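Local coordinates for protein cytochrome c, putative (Geobacter sulfurreducens, PDB 2CZS) that carries two covalently attached c-type hemes and probably passes electrons between redox partners, at residues K18-A23 / L31-Q36. Residues are numbered along the deposited sequence; the frame is centred on the assembly and turned at random.
Sequences KRFYDA and LDLDRQ. With NA (sodium ion), chain E; HEM (protoporphyrin IX containing Fe), chain F.
Two short antiparallel helices, 18-25 and 30-37, form a helical hairpin that packs against one heme of this c-type cytochrome: the first helix follows His17, an axial ligand of the heme iron, and the second ends at Cys37, one of its covalent anchors. The axes of segments 18-23 and 31-36 approach to 10.9 Å, their directions 170° apart, and Phe20, Ala23, Leu33 and Gln36, with the end of Arg19, make the contact between them. Phe20 is the centrepiece. With its CG beside the backbone N (chi1 -49°), the ring lies between its own helix neighbour and the porphyrin: Arg19 CG sits over the centre of one face, while CBB, the terminal carbon of a former heme vinyl group, lies over the rim of the other. Phe20 CE1 reaches the heme meso carbon CHC at 3.5 Å. Leu33 approaches the edge of this ring, CD2 standing 4.1 Å from Phe20 CD2, and the same methyl packs on Ala23 CB at 3.7 Å. On the second helix, the CB of Asp34 points away from segment 18-23, and Asp34 OD2 binds the sodium ion at 2.9 Å. Toward solvent, the Arg19 guanidinium reaches toward Gln36 with Phe20 CE2 under one face near its rim, and the guanidinium plane is 23° from the Gln36 amide. Gln36 OE1 meets it obliquely, 3.0 Å from Arg19 NH2, and also lies near the Phe20 ring edge, 3.5 Å from Phe20 CE2.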
loop_
_atom_site.group_PDB
_atom_site.type_symbol
_atom_site.label_atom_id
_atom_site.label_comp_id
_atom_site.label_asym_id
_atom_site.label_seq_id
_atom_site.Cartn_x
_atom_site.Cartn_y
_atom_site.Cartn_z
ATOM N N LYS A 18 -2.706 4.742 9.563
ATOM C CA LYS A 18 -3.770 5.729 9.774
ATOM C C LYS A 18 -3.703 6.917 8.823
ATOM O O LYS A 18 -4.749 7.362 8.329
ATOM C CB LYS A 18 -3.831 6.200 11.246
ATOM C CG LYS A 18 -4.887 7.295 11.515
ATOM C CD LYS A 18 -5.174 7.475 13.004
ATOM C CE LYS A 18 -4.132 8.318 13.672
ATOM N NZ LYS A 18 -4.293 8.238 15.144
ATOM N N ARG A 19 -2.510 7.462 8.584
ATOM C CA ARG A 19 -2.397 8.664 7.747
ATOM C C ARG A 19 -2.886 8.406 6.334
ATOM O O ARG A 19 -3.404 9.304 5.701
ATOM C CB ARG A 19 -0.992 9.260 7.756
ATOM C CG ARG A 19 0.050 8.472 6.991
ATOM C CD ARG A 19 1.427 9.109 7.173
ATOM N NE ARG A 19 2.378 8.756 6.117
ATOM C CZ ARG A 19 2.614 9.500 5.036
ATOM N NH1 ARG A 19 1.956 10.642 4.846
ATOM N NH2 ARG A 19 3.508 9.102 4.140
ATOM N N PHE A 20 -2.754 7.174 5.852
ATOM C CA PHE A 20 -3.275 6.851 4.520
ATOM C C PHE A 20 -4.807 6.747 4.493
ATOM O O PHE A 20 -5.438 7.209 3.567
ATOM C CB PHE A 20 -2.605 5.607 3.967
ATOM C CG PHE A 20 -1.121 5.652 4.073
ATOM C CD1 PHE A 20 -0.454 4.855 4.984
ATOM C CD2 PHE A 20 -0.393 6.561 3.316
ATOM C CE1 PHE A 20 0.930 4.899 5.096
ATOM C CE2 PHE A 20 0.995 6.646 3.441
ATOM C CZ PHE A 20 1.647 5.780 4.329
ATOM N N TYR A 21 -5.386 6.159 5.536
ATOM C CA TYR A 21 -6.840 6.195 5.735
ATOM C C TYR A 21 -7.367 7.633 5.744
ATOM O O TYR A 21 -8.352 7.943 5.066
ATOM C CB TYR A 21 -7.215 5.509 7.054
ATOM C CG TYR A 21 -7.368 4.007 6.973
ATOM C CD1 TYR A 21 -6.257 3.152 7.072
ATOM C CD2 TYR A 21 -8.620 3.428 6.786
ATOM C CE1 TYR A 21 -6.406 1.761 6.990
ATOM C CE2 TYR A 21 -8.774 2.041 6.719
ATOM C CZ TYR A 21 -7.661 1.220 6.826
ATOM O OH TYR A 21 -7.856 -0.127 6.742
ATOM N N ASP A 22 -6.692 8.498 6.505
ATOM C CA ASP A 22 -7.107 9.899 6.643
ATOM C C ASP A 22 -6.970 10.636 5.305
ATOM O O ASP A 22 -7.908 11.312 4.882
ATOM C CB ASP A 22 -6.308 10.653 7.727
ATOM C CG ASP A 22 -6.619 10.201 9.168
ATOM O OD1 ASP A 22 -7.702 9.653 9.428
ATOM O OD2 ASP A 22 -5.758 10.389 10.051
ATOM N N ALA A 23 -5.837 10.455 4.622
ATOM C CA ALA A 23 -5.577 11.089 3.320
ATOM C C ALA A 23 -6.609 10.645 2.294
ATOM O O ALA A 23 -7.177 11.462 1.572
ATOM C CB ALA A 23 -4.179 10.756 2.816
ATOM N N LEU A 31 -2.839 6.510 -6.488
ATOM C CA LEU A 31 -1.469 6.436 -6.987
ATOM C C LEU A 31 -0.505 7.240 -6.102
ATOM O O LEU A 31 0.591 6.773 -5.785
ATOM C CB LEU A 31 -1.357 6.897 -8.450
ATOM C CG LEU A 31 -1.740 5.921 -9.563
ATOM C CD1 LEU A 31 -1.434 6.617 -10.877
ATOM C CD2 LEU A 31 -1.004 4.565 -9.484
ATOM N N ASP A 32 -0.915 8.433 -5.681
ATOM C CA ASP A 32 -0.066 9.234 -4.779
ATOM C C ASP A 32 0.173 8.514 -3.451
ATOM O O ASP A 32 1.287 8.503 -2.922
ATOM C CB ASP A 32 -0.651 10.615 -4.535
ATOM C CG ASP A 32 -0.616 11.473 -5.764
ATOM O OD1 ASP A 32 0.237 11.210 -6.632
ATOM O OD2 ASP A 32 -1.470 12.376 -5.878
ATOM N N LEU A 33 -0.886 7.887 -2.929
ATOM C CA LEU A 33 -0.748 7.083 -1.725
ATOM C C LEU A 33 0.146 5.879 -1.928
ATOM O O LEU A 33 1.009 5.591 -1.082
ATOM C CB LEU A 33 -2.118 6.692 -1.185
ATOM C CG LEU A 33 -2.942 7.901 -0.745
ATOM C CD1 LEU A 33 -4.352 7.469 -0.381
ATOM C CD2 LEU A 33 -2.301 8.650 0.417
ATOM N N ASP A 34 -0.008 5.170 -3.045
ATOM C CA ASP A 34 0.806 4.020 -3.338
ATOM C C ASP A 34 2.308 4.361 -3.291
ATOM O O ASP A 34 3.115 3.557 -2.856
ATOM C CB ASP A 34 0.515 3.490 -4.734
ATOM C CG ASP A 34 -0.834 2.857 -4.894
ATOM O OD1 ASP A 34 -1.376 2.259 -3.953
ATOM O OD2 ASP A 34 -1.324 2.889 -6.034
ATOM N N ARG A 35 2.678 5.558 -3.759
ATOM C CA ARG A 35 4.086 5.950 -3.795
ATOM C C ARG A 35 4.620 6.013 -2.375
ATOM O O ARG A 35 5.782 5.681 -2.155
ATOM C CB ARG A 35 4.280 7.317 -4.488
ATOM C CG ARG A 35 3.462 7.526 -5.772
ATOM C CD ARG A 35 3.475 8.987 -6.332
ATOM N NE ARG A 35 2.868 9.091 -7.677
ATOM C CZ ARG A 35 3.436 8.553 -8.752
ATOM N NH1 ARG A 35 4.579 7.904 -8.606
ATOM N NH2 ARG A 35 2.882 8.641 -9.948
ATOM N N GLN A 36 3.783 6.455 -1.416
ATOM C CA GLN A 36 4.199 6.548 -0.008
ATOM C C GLN A 36 4.363 5.194 0.681
ATOM O O GLN A 36 5.138 5.071 1.628
ATOM C CB GLN A 36 3.267 7.465 0.807
ATOM C CG GLN A 36 3.265 8.934 0.330
ATOM C CD GLN A 36 2.019 9.707 0.729
ATOM O OE1 GLN A 36 1.585 9.674 1.869
ATOM N NE2 GLN A 36 1.455 10.438 -0.220
HETATM NA NA NA E . -3.914 1.837 -6.889
HETATM C CHA HEM F . 1.631 -4.426 6.819
HETATM C CHB HEM F . -0.243 -2.211 3.004
HETATM C CHC HEM F . 2.247 1.792 4.107
HETATM C CHD HEM F . 4.317 -0.509 7.798
HETATM C C1A HEM F . 0.917 -4.186 5.692
HETATM C C2A HEM F . 0.102 -5.167 5.032
HETATM C C3A HEM F . -0.410 -4.543 3.965
HETATM C C4A HEM F . 0.070 -3.176 3.947
HETATM C CMA HEM F . -1.363 -5.120 2.906
HETATM C CAA HEM F . -0.068 -6.643 5.485
HETATM C CBA HEM F . -1.105 -6.752 6.586
HETATM C CGA HEM F . -1.398 -8.184 6.965
HETATM O O1A HEM F . -0.542 -9.103 6.820
HETATM O O2A HEM F . -2.554 -8.385 7.408
HETATM C C1B HEM F . 0.242 -0.931 2.987
HETATM C C2B HEM F . -0.103 0.069 2.007
HETATM C C3B HEM F . 0.570 1.203 2.311
HETATM C C4B HEM F . 1.388 0.945 3.483
HETATM C CMB HEM F . -1.100 -0.217 0.855
HETATM C CAB HEM F . 0.505 2.568 1.593
HETATM C CBB HEM F . -0.712 3.192 1.460
HETATM C C1C HEM F . 3.076 1.457 5.160
HETATM C C2C HEM F . 4.078 2.377 5.705
HETATM C C3C HEM F . 4.650 1.726 6.753
HETATM C C4C HEM F . 4.014 0.440 6.859
HETATM C CMC HEM F . 4.420 3.772 5.151
HETATM C CAC HEM F . 5.762 2.222 7.706
HETATM C CBC HEM F . 5.464 3.201 8.569
HETATM C C1D HEM F . 3.752 -1.744 7.928
HETATM C C2D HEM F . 4.004 -2.725 8.970
HETATM C C3D HEM F . 3.187 -3.950 8.643
HETATM C C4D HEM F . 2.497 -3.593 7.435
HETATM C CMD HEM F . 4.932 -2.592 10.191
HETATM C CAD HEM F . 3.082 -5.255 9.473
HETATM C CBD HEM F . 1.685 -5.444 10.064
HETATM C CGD HEM F . 1.284 -4.224 10.833
HETATM O O1D HEM F . 1.775 -4.077 11.976
HETATM O O2D HEM F . 0.486 -3.402 10.311
HETATM N NA HEM F . 0.906 -2.999 5.022
HETATM N NB HEM F . 1.168 -0.361 3.867
HETATM N NC HEM F . 3.058 0.296 5.872
HETATM N ND HEM F . 2.873 -2.310 7.034
HETATM FE FE HEM F . 1.981 -1.318 5.429
#